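Putative metal-dependent phosphoesterase (Bifidobacterium adolescentis, PDB 3O0F) hydrolyses phosphoesters at a site built around iron and zinc ions, binds adenosine monophosphate, and may act as a 5'-3' exonuclease on nucleic acids. Local coordinates at residues K115-R120 with Y176-P181; D124-W129 with A156-T161; I144-I149 with V170-K175. All blocks are in the same frame, centred on the assembly; numbering follows the deposited sequence.

The three contacts share a few elements of the all-helical region between strands 83-90 and 198-201. Contact 1 uses the body of helix 97-124, and contact 2 uses its exit. Contacts 2 and 3 take opposite ends of helix 146-155. Residues 170-181 form one continuous run of loop that serves contacts 3 and 1 in turn. Contact 3 is buried and polar, with an arginine shared between AMP and a backbone carbonyl. Contact 1 is partly buried and rests on packing against an isoleucine. Contact 2 is at the surface and apolar. Asp124 connects contacts 1 and 2 through a hydrogen bond from Tyr176 OH.

Contact 1 of 3, residues K115-R120 with Y176-P181; sequences KRMVER and YYIPTP
Ile178 is the centre of this contact, and three side chains of helix segment 115-120 gather round it. Its CD1 lies over the centre of the Arg120 guanidinium, 3.7 Å above the plane. Its CG1 approaches the same group at NH1, 3.6 Å away. The Arg120 chain is extended from CG to NE, which carries the flat group out over the isoleucine. Tyr176 CD1 touches Arg120 CB at 4.1 Å. Arg116 crosses Ile178 at about a right angle and touches CD1 with its CB at 3.8 Å. Met117, a selenomethionine, runs past Ile178 in the opposite direction, with CG 3.9 Å from Ile178 CG1. The same CG comes within 3.4 Å of Tyr176 O. Met117 SE sits 3.7 Å from Ile178 N, and the chain bends at chi3 (57°) to put CE near Tyr177 CA. No hydrogen bond joins the two segments. In the next shell, the Tyr176 hydroxyl bonds to Asp124 OD2. Arg113 NH1, which belongs to an AMP-binding residue, bonds to Ile178 O. The contact thus lays the loop before helix 185-194 along helix 97-124, while Met117 also packs on Arg146 and Ile149 of helix 146-155.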
loop_
_atom_site.group_PDB
_atom_site.type_symbol
_atom_site.label_atom_id
_atom_site.label_comp_id
_atom_site.label_asym_id
_atom_site.label_seq_id
_atom_site.Cartn_x
_atom_site.Cartn_y
_atom_site.Cartn_z
ATOM N N LYS A 115 -2.489 16.596 10.651
ATOM C CA LYS A 115 -2.248 17.828 11.404
ATOM C C LYS A 115 -3.166 17.901 12.627
ATOM O O LYS A 115 -2.721 18.218 13.711
ATOM C CB LYS A 115 -2.501 19.062 10.544
ATOM C CG LYS A 115 -1.408 19.419 9.581
ATOM C CD LYS A 115 -1.773 20.699 8.793
ATOM C CE LYS A 115 -0.564 21.299 8.072
ATOM N NZ LYS A 115 -0.969 22.116 6.888
ATOM N N ARG A 116 -4.450 17.596 12.456
ATOM C CA ARG A 116 -5.402 17.734 13.574
ATOM C C ARG A 116 -5.077 16.714 14.649
ATOM O O ARG A 116 -5.162 17.020 15.818
ATOM C CB ARG A 116 -6.865 17.622 13.117
ATOM C CG ARG A 116 -7.445 18.958 12.581
ATOM C CD ARG A 116 -8.911 18.857 12.124
ATOM N NE ARG A 116 -9.046 18.049 10.902
ATOM C CZ ARG A 116 -9.943 17.073 10.700
ATOM N NH1 ARG A 116 -10.850 16.772 11.639
ATOM N NH2 ARG A 116 -9.939 16.395 9.537
HETATM N N MSE A 117 -4.648 15.522 14.240
HETATM C CA MSE A 117 -4.154 14.520 15.185
HETATM C C MSE A 117 -2.947 14.974 15.959
HETATM O O MSE A 117 -2.874 14.715 17.146
HETATM C CB MSE A 117 -3.805 13.226 14.474
HETATM C CG MSE A 117 -5.009 12.399 14.186
HETATM SE SE MSE A 117 -4.547 10.601 13.643
HETATM C CE MSE A 117 -3.460 9.960 15.174
ATOM N N VAL A 118 -1.980 15.618 15.286
ATOM C CA VAL A 118 -0.787 16.094 15.972
ATOM C C VAL A 118 -1.181 17.252 16.927
ATOM O O VAL A 118 -0.654 17.357 18.026
ATOM C CB VAL A 118 0.340 16.475 14.977
ATOM C CG1 VAL A 118 1.546 16.995 15.723
ATOM C CG2 VAL A 118 0.745 15.273 14.144
ATOM N N GLU A 119 -2.148 18.088 16.531
ATOM C CA GLU A 119 -2.567 19.202 17.390
ATOM C C GLU A 119 -3.027 18.608 18.735
ATOM O O GLU A 119 -2.638 19.109 19.783
ATOM C CB GLU A 119 -3.684 20.052 16.737
ATOM C CG GLU A 119 -3.819 21.476 17.325
ATOM N N ARG A 120 -3.804 17.513 18.694
ATOM C CA ARG A 120 -4.341 16.880 19.912
ATOM C C ARG A 120 -3.235 16.181 20.688
ATOM O O ARG A 120 -3.091 16.353 21.901
ATOM C CB ARG A 120 -5.406 15.830 19.555
ATOM C CG ARG A 120 -6.662 16.375 18.900
ATOM C CD ARG A 120 -7.559 15.219 18.493
ATOM N NE ARG A 120 -8.827 15.636 17.894
ATOM C CZ ARG A 120 -9.819 14.792 17.621
ATOM N NH1 ARG A 120 -9.696 13.488 17.893
ATOM N NH2 ARG A 120 -10.940 15.250 17.074
ATOM N N TYR A 176 -6.997 10.050 20.347
ATOM C CA TYR A 176 -6.353 10.978 19.412
ATOM C C TYR A 176 -6.688 10.632 17.960
ATOM O O TYR A 176 -6.629 11.490 17.084
ATOM C CB TYR A 176 -4.837 10.934 19.587
ATOM C CG TYR A 176 -4.362 11.130 21.016
ATOM C CD1 TYR A 176 -4.392 12.389 21.609
ATOM C CD2 TYR A 176 -3.870 10.052 21.767
ATOM C CE1 TYR A 176 -3.950 12.576 22.932
ATOM C CE2 TYR A 176 -3.427 10.225 23.081
ATOM C CZ TYR A 176 -3.471 11.489 23.659
ATOM O OH TYR A 176 -3.042 11.676 24.967
ATOM N N TYR A 177 -7.015 9.371 17.707
ATOM C CA TYR A 177 -7.290 8.912 16.341
ATOM C C TYR A 177 -8.397 9.698 15.638
ATOM O O TYR A 177 -9.455 9.929 16.208
ATOM C CB TYR A 177 -7.645 7.430 16.350
ATOM C CG TYR A 177 -7.918 6.878 14.980
ATOM C CD1 TYR A 177 -6.875 6.724 14.072
ATOM C CD2 TYR A 177 -9.211 6.507 14.580
ATOM C CE1 TYR A 177 -7.085 6.217 12.823
ATOM C CE2 TYR A 177 -9.441 5.989 13.297
ATOM C CZ TYR A 177 -8.362 5.863 12.422
ATOM O OH TYR A 177 -8.512 5.369 11.149
ATOM N N ILE A 178 -8.135 10.113 14.397
ATOM C CA ILE A 178 -9.176 10.593 13.466
ATOM C C ILE A 178 -9.130 9.755 12.163
ATOM O O ILE A 178 -8.053 9.445 11.681
ATOM C CB ILE A 178 -8.973 12.073 13.122
ATOM C CG1 ILE A 178 -8.843 12.915 14.401
ATOM C CG2 ILE A 178 -10.121 12.563 12.243
ATOM C CD1 ILE A 178 -8.572 14.389 14.161
ATOM N N PRO A 179 -10.295 9.331 11.630
ATOM C CA PRO A 179 -10.238 8.613 10.353
ATOM C C PRO A 179 -10.013 9.580 9.178
ATOM O O PRO A 179 -10.432 10.756 9.239
ATOM C CB PRO A 179 -11.621 7.920 10.266
ATOM C CG PRO A 179 -12.513 8.704 11.110
ATOM C CD PRO A 179 -11.672 9.432 12.150
ATOM N N THR A 180 -9.357 9.112 8.132
ATOM C CA THR A 180 -9.209 9.942 6.930
ATOM C C THR A 180 -10.430 9.769 6.015
ATOM O O THR A 180 -10.777 8.636 5.690
ATOM C CB THR A 180 -7.956 9.585 6.097
ATOM O OG1 THR A 180 -6.782 9.668 6.904
ATOM C CG2 THR A 180 -7.817 10.564 4.939
ATOM N N PRO A 181 -11.053 10.883 5.567
ATOM C CA PRO A 181 -12.096 10.750 4.517
ATOM C C PRO A 181 -11.496 10.015 3.287
ATOM O O PRO A 181 -10.412 10.388 2.817
ATOM C CB PRO A 181 -12.455 12.195 4.166
ATOM C CG PRO A 181 -12.003 13.008 5.383
ATOM C CD PRO A 181 -10.791 12.293 5.913
#

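Contact 2 of 3, residues D124-W129 with A156-T161; sequences DFPITW and AGVYET
An inverse gamma turn centred on Pro126 is the unusual feature here. Phe125 O accepts from Ile127 N across it, at 2.9 Å. The tight turn brings Pro126 O close to the methyl group of Ala156, with O to CB at 3.5 Å. The same methyl meets the tip of Ile127, whose CD1 is 4.0 Å from Ala156 CB. Ile127 has CG1 beside its backbone N. In one of its two deposited conformers, the second torsion (-66°) bends CD1 in the direction of Ala156.

Val158 carries the other half of the contact, with one branch for each partner. CG1 is anti to the backbone N (chi1 177°) and lies 3.8 Å from both CD1 and CE1 of Phe125. CG2 is beside the backbone N and packs on the proline ring, 3.8 Å from Pro126 CD. Val158 CG1 also covers one face of the Tyr159 ring, offset toward the rim. The same methyl thus touches both aromatic residues, which approach each other only loosely, at Phe125 CZ and Tyr159 OH. The Tyr159 hydroxyl is held by Asp168 OD2 and by Ala169 N. No hydrogen bond crosses between the segments, and the contact lies at the surface. Leu153 of helix 146-155 touches Phe125, Ile127 and Tyr159 and continues the apolar packing inward.

Both segments are links between helices. Thr128 stands at the N-cap of helix 129-133, where its side chain caps a backbone N. Gly157, just past helix 146-155, has positive phi (91°) and two bonds back into the last turn, a Schellman motif. The contact is thus one of helix termini, joining a Schellman C-terminal end to a gamma turn that leads into an N-cap.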
loop_
_atom_site.group_PDB
_atom_site.type_symbol
_atom_site.label_atom_id
_atom_site.label_comp_id
_atom_site.label_asym_id
_atom_site.label_seq_id
_atom_site.Cartn_x
_atom_site.Cartn_y
_atom_site.Cartn_z
ATOM N N ASP A 124 -0.536 16.363 24.999
ATOM C CA ASP A 124 -0.116 15.344 25.964
ATOM C C ASP A 124 1.284 14.792 25.756
ATOM O O ASP A 124 1.790 14.114 26.633
ATOM C CB ASP A 124 -1.123 14.191 25.959
ATOM C CG ASP A 124 -2.517 14.645 26.336
ATOM O OD1 ASP A 124 -2.625 15.658 27.045
ATOM O OD2 ASP A 124 -3.501 14.014 25.913
ATOM N N PHE A 125 1.897 15.046 24.596
ATOM C CA PHE A 125 3.201 14.466 24.259
ATOM C C PHE A 125 4.149 15.540 23.720
ATOM O O PHE A 125 3.716 16.528 23.151
ATOM C CB PHE A 125 3.049 13.373 23.198
ATOM C CG PHE A 125 2.311 12.150 23.666
ATOM C CD1 PHE A 125 2.962 11.163 24.386
ATOM C CD2 PHE A 125 0.961 11.969 23.350
ATOM C CE1 PHE A 125 2.272 10.014 24.817
ATOM C CE2 PHE A 125 0.259 10.821 23.774
ATOM C CZ PHE A 125 0.918 9.850 24.513
ATOM N N PRO A 126 5.454 15.326 23.852
ATOM C CA PRO A 126 6.388 16.335 23.325
ATOM C C PRO A 126 6.622 16.136 21.826
ATOM O O PRO A 126 7.679 15.641 21.425
ATOM C CB PRO A 126 7.666 16.058 24.116
ATOM C CG PRO A 126 7.629 14.554 24.334
ATOM C CD PRO A 126 6.158 14.176 24.457
ATOM N N ILE A 127 5.624 16.524 21.027
ATOM C CA ILE A 127 5.683 16.477 19.561
ATOM C C ILE A 127 5.106 17.777 19.027
ATOM O O ILE A 127 4.190 18.348 19.627
ATOM C CB ILE A 127 4.860 15.311 18.993
ATOM C CG1 ILE A 127 5.675 14.020 19.042
ATOM C CG2 ILE A 127 4.441 15.579 17.534
ATOM C CD1 ILE A 127 6.872 14.032 18.152
ATOM N N THR A 128 5.653 18.252 17.911
ATOM C CA THR A 128 5.131 19.434 17.220
ATOM C C THR A 128 4.914 19.032 15.782
ATOM O O THR A 128 5.407 17.993 15.330
ATOM C CB THR A 128 6.136 20.615 17.294
ATOM O OG1 THR A 128 7.358 20.261 16.619
ATOM C CG2 THR A 128 6.472 20.988 18.790
ATOM N N TRP A 129 4.193 19.853 15.044
ATOM C CA TRP A 129 4.029 19.610 13.629
ATOM C C TRP A 129 5.391 19.494 12.965
ATOM O O TRP A 129 5.599 18.595 12.153
ATOM C CB TRP A 129 3.145 20.678 12.975
ATOM C CG TRP A 129 2.859 20.392 11.530
ATOM C CD1 TRP A 129 3.129 21.203 10.460
ATOM C CD2 TRP A 129 2.287 19.193 10.990
ATOM N NE1 TRP A 129 2.749 20.586 9.292
ATOM C CE2 TRP A 129 2.222 19.357 9.586
ATOM C CE3 TRP A 129 1.802 18.006 11.556
ATOM C CZ2 TRP A 129 1.701 18.377 8.739
ATOM C CZ3 TRP A 129 1.271 17.030 10.706
ATOM C CH2 TRP A 129 1.225 17.231 9.316
ATOM N N ALA A 156 11.317 11.475 19.410
ATOM C CA ALA A 156 11.175 12.260 20.638
ATOM C C ALA A 156 11.404 11.403 21.889
ATOM O O ALA A 156 11.459 11.924 22.998
ATOM C CB ALA A 156 9.785 12.915 20.696
ATOM N N GLY A 157 11.505 10.092 21.711
ATOM C CA GLY A 157 11.842 9.182 22.793
ATOM C C GLY A 157 10.652 8.631 23.553
ATOM O O GLY A 157 10.833 8.003 24.591
ATOM N N VAL A 158 9.439 8.840 23.046
ATOM C CA VAL A 158 8.239 8.421 23.764
ATOM C C VAL A 158 8.014 6.918 23.651
ATOM O O VAL A 158 7.470 6.313 24.580
ATOM C CB VAL A 158 6.983 9.150 23.247
ATOM C CG1 VAL A 158 5.711 8.642 23.975
ATOM C CG2 VAL A 158 7.123 10.648 23.418
ATOM N N TYR A 159 8.395 6.331 22.505
ATOM C CA TYR A 159 8.250 4.876 22.230
ATOM C C TYR A 159 9.551 4.310 21.646
ATOM O O TYR A 159 10.344 5.062 21.089
ATOM C CB TYR A 159 7.103 4.612 21.246
ATOM C CG TYR A 159 5.735 4.995 21.746
ATOM C CD1 TYR A 159 5.076 4.227 22.722
ATOM C CD2 TYR A 159 5.071 6.109 21.220
ATOM C CE1 TYR A 159 3.782 4.578 23.169
ATOM C CE2 TYR A 159 3.798 6.469 21.670
ATOM C CZ TYR A 159 3.166 5.696 22.645
ATOM O OH TYR A 159 1.935 6.067 23.088
ATOM N N GLU A 160 9.778 3.003 21.773
ATOM C CA GLU A 160 11.030 2.389 21.261
ATOM C C GLU A 160 10.956 2.175 19.735
ATOM O O GLU A 160 11.912 2.470 19.013
ATOM C CB GLU A 160 11.339 1.048 21.959
ATOM N N THR A 161 9.816 1.667 19.270
ATOM C CA THR A 161 9.604 1.328 17.859
ATOM C C THR A 161 8.364 2.042 17.309
ATOM O O THR A 161 7.489 2.483 18.054
ATOM C CB THR A 161 9.469 -0.220 17.695
ATOM O OG1 THR A 161 9.636 -0.597 16.326
ATOM C CG2 THR A 161 8.148 -0.723 18.138
#

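Contact 3 of 3, residues I144-I149 with V170-K175; sequences IGRPHI and VSAKSK. With AMP (adenosine monophosphate), chain B.
Residues 144-149 run from loop into helix 146-155, while 170-175 is irregular apart from a type I beta turn from Ser171 to Ser174. The two come nearest at Arg146 and Val170. Arg146 carries the contact and bends at chi2 and chi3, so that its guanidinium reaches partners on two of its edges. NE and NH2 grip Val170 O side-on, at 3.2 Å from NE and 3.1 Å from NH2. The carbonyl oxygen lies in the guanidinium plane, and the NE bond comes nearly along the C=O axis. NH1 reaches AMP O3P at 2.7 Å in an almost straight bond (173°). The carbonyl grip fixes the rotation of the guanidinium and presents NH1 to the phosphate.

This is the phosphate side of the AMP pocket of a PHP-family phosphoesterase, with Arg146 between phosphate and loop. Arg146 N donates to AMP O2P at 2.9 Å, and the N-terminal end of helix 146-155 would probably add some positive potential. Gly145 CA lies 3.3 Å from AMP O2P, so close that a CB would run into the phosphate. His148 ND1 accepts from Gly145 N at 3.2 Å, while His148 NE2 bonds to Ser24 O. Arg113 and Arg110 also bond to AMP. Pro147 CG touches the ribose, 3.2 Å from AMP O4'. The aliphatic part of Arg146 runs antiparallel alongside Val170, with CB 3.6 Å from Val170 CG1.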
loop_
_atom_site.group_PDB
_atom_site.type_symbol
_atom_site.label_atom_id
_atom_site.label_comp_id
_atom_site.label_asym_id
_atom_site.label_seq_id
_atom_site.Cartn_x
_atom_site.Cartn_y
_atom_site.Cartn_z
ATOM N N ILE A 144 1.502 11.629 3.572
ATOM C CA ILE A 144 1.638 11.627 5.022
ATOM C C ILE A 144 0.539 10.801 5.698
ATOM O O ILE A 144 -0.574 10.679 5.197
ATOM C CB ILE A 144 1.523 13.052 5.544
ATOM C CG1 ILE A 144 2.196 13.203 6.921
ATOM C CG2 ILE A 144 0.035 13.451 5.612
ATOM C CD1 ILE A 144 2.390 14.675 7.370
ATOM N N GLY A 145 0.830 10.274 6.876
ATOM C CA GLY A 145 -0.198 9.619 7.656
ATOM C C GLY A 145 0.297 9.334 9.054
ATOM O O GLY A 145 1.262 9.942 9.516
ATOM N N ARG A 146 -0.367 8.398 9.729
ATOM C CA ARG A 146 0.028 8.027 11.104
ATOM C C ARG A 146 1.460 7.523 11.271
ATOM O O ARG A 146 2.070 7.790 12.311
ATOM C CB ARG A 146 -0.992 7.065 11.725
ATOM C CG ARG A 146 -2.300 7.773 12.122
ATOM C CD ARG A 146 -3.475 6.858 11.956
ATOM N NE ARG A 146 -3.436 5.729 12.850
ATOM C CZ ARG A 146 -3.822 4.488 12.569
ATOM N NH1 ARG A 146 -4.248 4.134 11.372
ATOM N NH2 ARG A 146 -3.731 3.565 13.514
ATOM N N PRO A 147 2.020 6.789 10.289
ATOM C CA PRO A 147 3.408 6.368 10.497
ATOM C C PRO A 147 4.414 7.478 10.765
ATOM O O PRO A 147 5.348 7.256 11.514
ATOM C CB PRO A 147 3.757 5.660 9.187
ATOM C CG PRO A 147 2.492 5.076 8.760
ATOM C CD PRO A 147 1.460 6.146 9.078
ATOM N N HIS A 148 4.221 8.643 10.151
ATOM C CA HIS A 148 5.068 9.783 10.361
ATOM C C HIS A 148 4.890 10.392 11.747
ATOM O O HIS A 148 5.849 10.867 12.320
ATOM C CB HIS A 148 4.851 10.835 9.259
ATOM C CG HIS A 148 5.033 10.273 7.884
ATOM N ND1 HIS A 148 3.983 9.792 7.140
ATOM C CD2 HIS A 148 6.148 10.036 7.160
ATOM C CE1 HIS A 148 4.444 9.278 6.014
ATOM N NE2 HIS A 148 5.756 9.445 5.990
ATOM N N ILE A 149 3.669 10.370 12.272
ATOM C CA ILE A 149 3.431 10.686 13.671
ATOM C C ILE A 149 4.150 9.678 14.574
ATOM O O ILE A 149 4.855 10.067 15.503
ATOM C CB ILE A 149 1.929 10.679 14.070
ATOM C CG1 ILE A 149 1.089 11.601 13.181
ATOM C CG2 ILE A 149 1.773 11.103 15.555
ATOM C CD1 ILE A 149 -0.396 11.693 13.605
ATOM N N VAL A 170 -1.048 6.203 18.924
ATOM C CA VAL A 170 -1.333 6.324 17.491
ATOM C C VAL A 170 -2.310 5.229 17.021
ATOM O O VAL A 170 -2.727 5.228 15.881
ATOM C CB VAL A 170 -0.022 6.252 16.676
ATOM C CG1 VAL A 170 -0.270 6.585 15.234
ATOM C CG2 VAL A 170 1.026 7.190 17.281
ATOM N N SER A 171 -2.669 4.309 17.920
ATOM C CA SER A 171 -3.678 3.284 17.664
ATOM C C SER A 171 -4.996 3.873 17.194
ATOM O O SER A 171 -5.380 4.954 17.628
ATOM C CB SER A 171 -3.956 2.495 18.954
ATOM O OG SER A 171 -4.874 1.454 18.687
ATOM N N ALA A 172 -5.706 3.133 16.341
ATOM C CA ALA A 172 -7.048 3.508 15.900
ATOM C C ALA A 172 -8.086 3.535 17.034
ATOM O O ALA A 172 -9.073 4.257 16.962
ATOM C CB ALA A 172 -7.508 2.582 14.750
ATOM N N LYS A 173 -7.829 2.785 18.105
ATOM C CA LYS A 173 -8.689 2.802 19.299
ATOM C C LYS A 173 -8.550 4.087 20.136
ATOM O O LYS A 173 -9.453 4.426 20.911
ATOM C CB LYS A 173 -8.374 1.601 20.193
ATOM C CG LYS A 173 -6.902 1.546 20.675
ATOM C CD LYS A 173 -6.742 1.318 22.193
ATOM C CE LYS A 173 -5.266 1.428 22.646
ATOM N NZ LYS A 173 -4.854 2.854 22.826
ATOM N N SER A 174 -7.431 4.800 19.996
ATOM C CA SER A 174 -7.100 5.861 20.946
ATOM C C SER A 174 -7.985 7.092 20.771
ATOM O O SER A 174 -8.641 7.271 19.762
ATOM C CB SER A 174 -5.610 6.249 20.872
ATOM O OG SER A 174 -5.406 7.332 19.991
ATOM N N LYS A 175 -7.992 7.935 21.790
ATOM C CA LYS A 175 -8.771 9.163 21.782
ATOM C C LYS A 175 -8.231 10.234 20.818
ATOM O O LYS A 175 -8.906 11.233 20.553
ATOM C CB LYS A 175 -8.835 9.730 23.206
ATOM C CG LYS A 175 -7.481 10.138 23.826
ATOM C CD LYS A 175 -7.686 11.122 25.026
ATOM C CE LYS A 175 -6.401 11.869 25.397
ATOM N NZ LYS A 175 -6.591 13.053 26.316
HETATM P P AMP B . -3.156 5.960 8.223
HETATM O O1P AMP B . -3.534 5.522 6.855
HETATM O O2P AMP B . -2.555 7.340 8.162
HETATM O O3P AMP B . -4.255 5.803 9.275
HETATM O "O5'" AMP B . -1.959 4.997 8.689
HETATM C "C5'" AMP B . -2.205 3.632 8.926
HETATM C "C4'" AMP B . -1.150 2.869 8.186
HETATM O "O4'" AMP B . 0.129 2.874 8.877
HETATM C "C3'" AMP B . -1.567 1.413 8.004
HETATM O "O3'" AMP B . -1.919 1.208 6.642
HETATM C "C2'" AMP B . -0.237 0.745 8.311
HETATM O "O2'" AMP B . -0.004 -0.661 8.234
HETATM C "C1'" AMP B . 0.864 1.795 8.302
HETATM N N9 AMP B . 2.053 1.397 9.079
HETATM C C8 AMP B . 3.313 1.634 8.708
HETATM N N7 AMP B . 4.171 1.157 9.635
HETATM C C5 AMP B . 3.450 0.603 10.623
HETATM C C6 AMP B . 3.733 -0.082 11.895
HETATM N N6 AMP B . 5.019 -0.292 12.327
HETATM N N1 AMP B . 2.670 -0.477 12.623
HETATM C C2 AMP B . 1.393 -0.290 12.246
HETATM N N3 AMP B . 1.066 0.318 11.097
HETATM C C4 AMP B . 2.038 0.768 10.256
#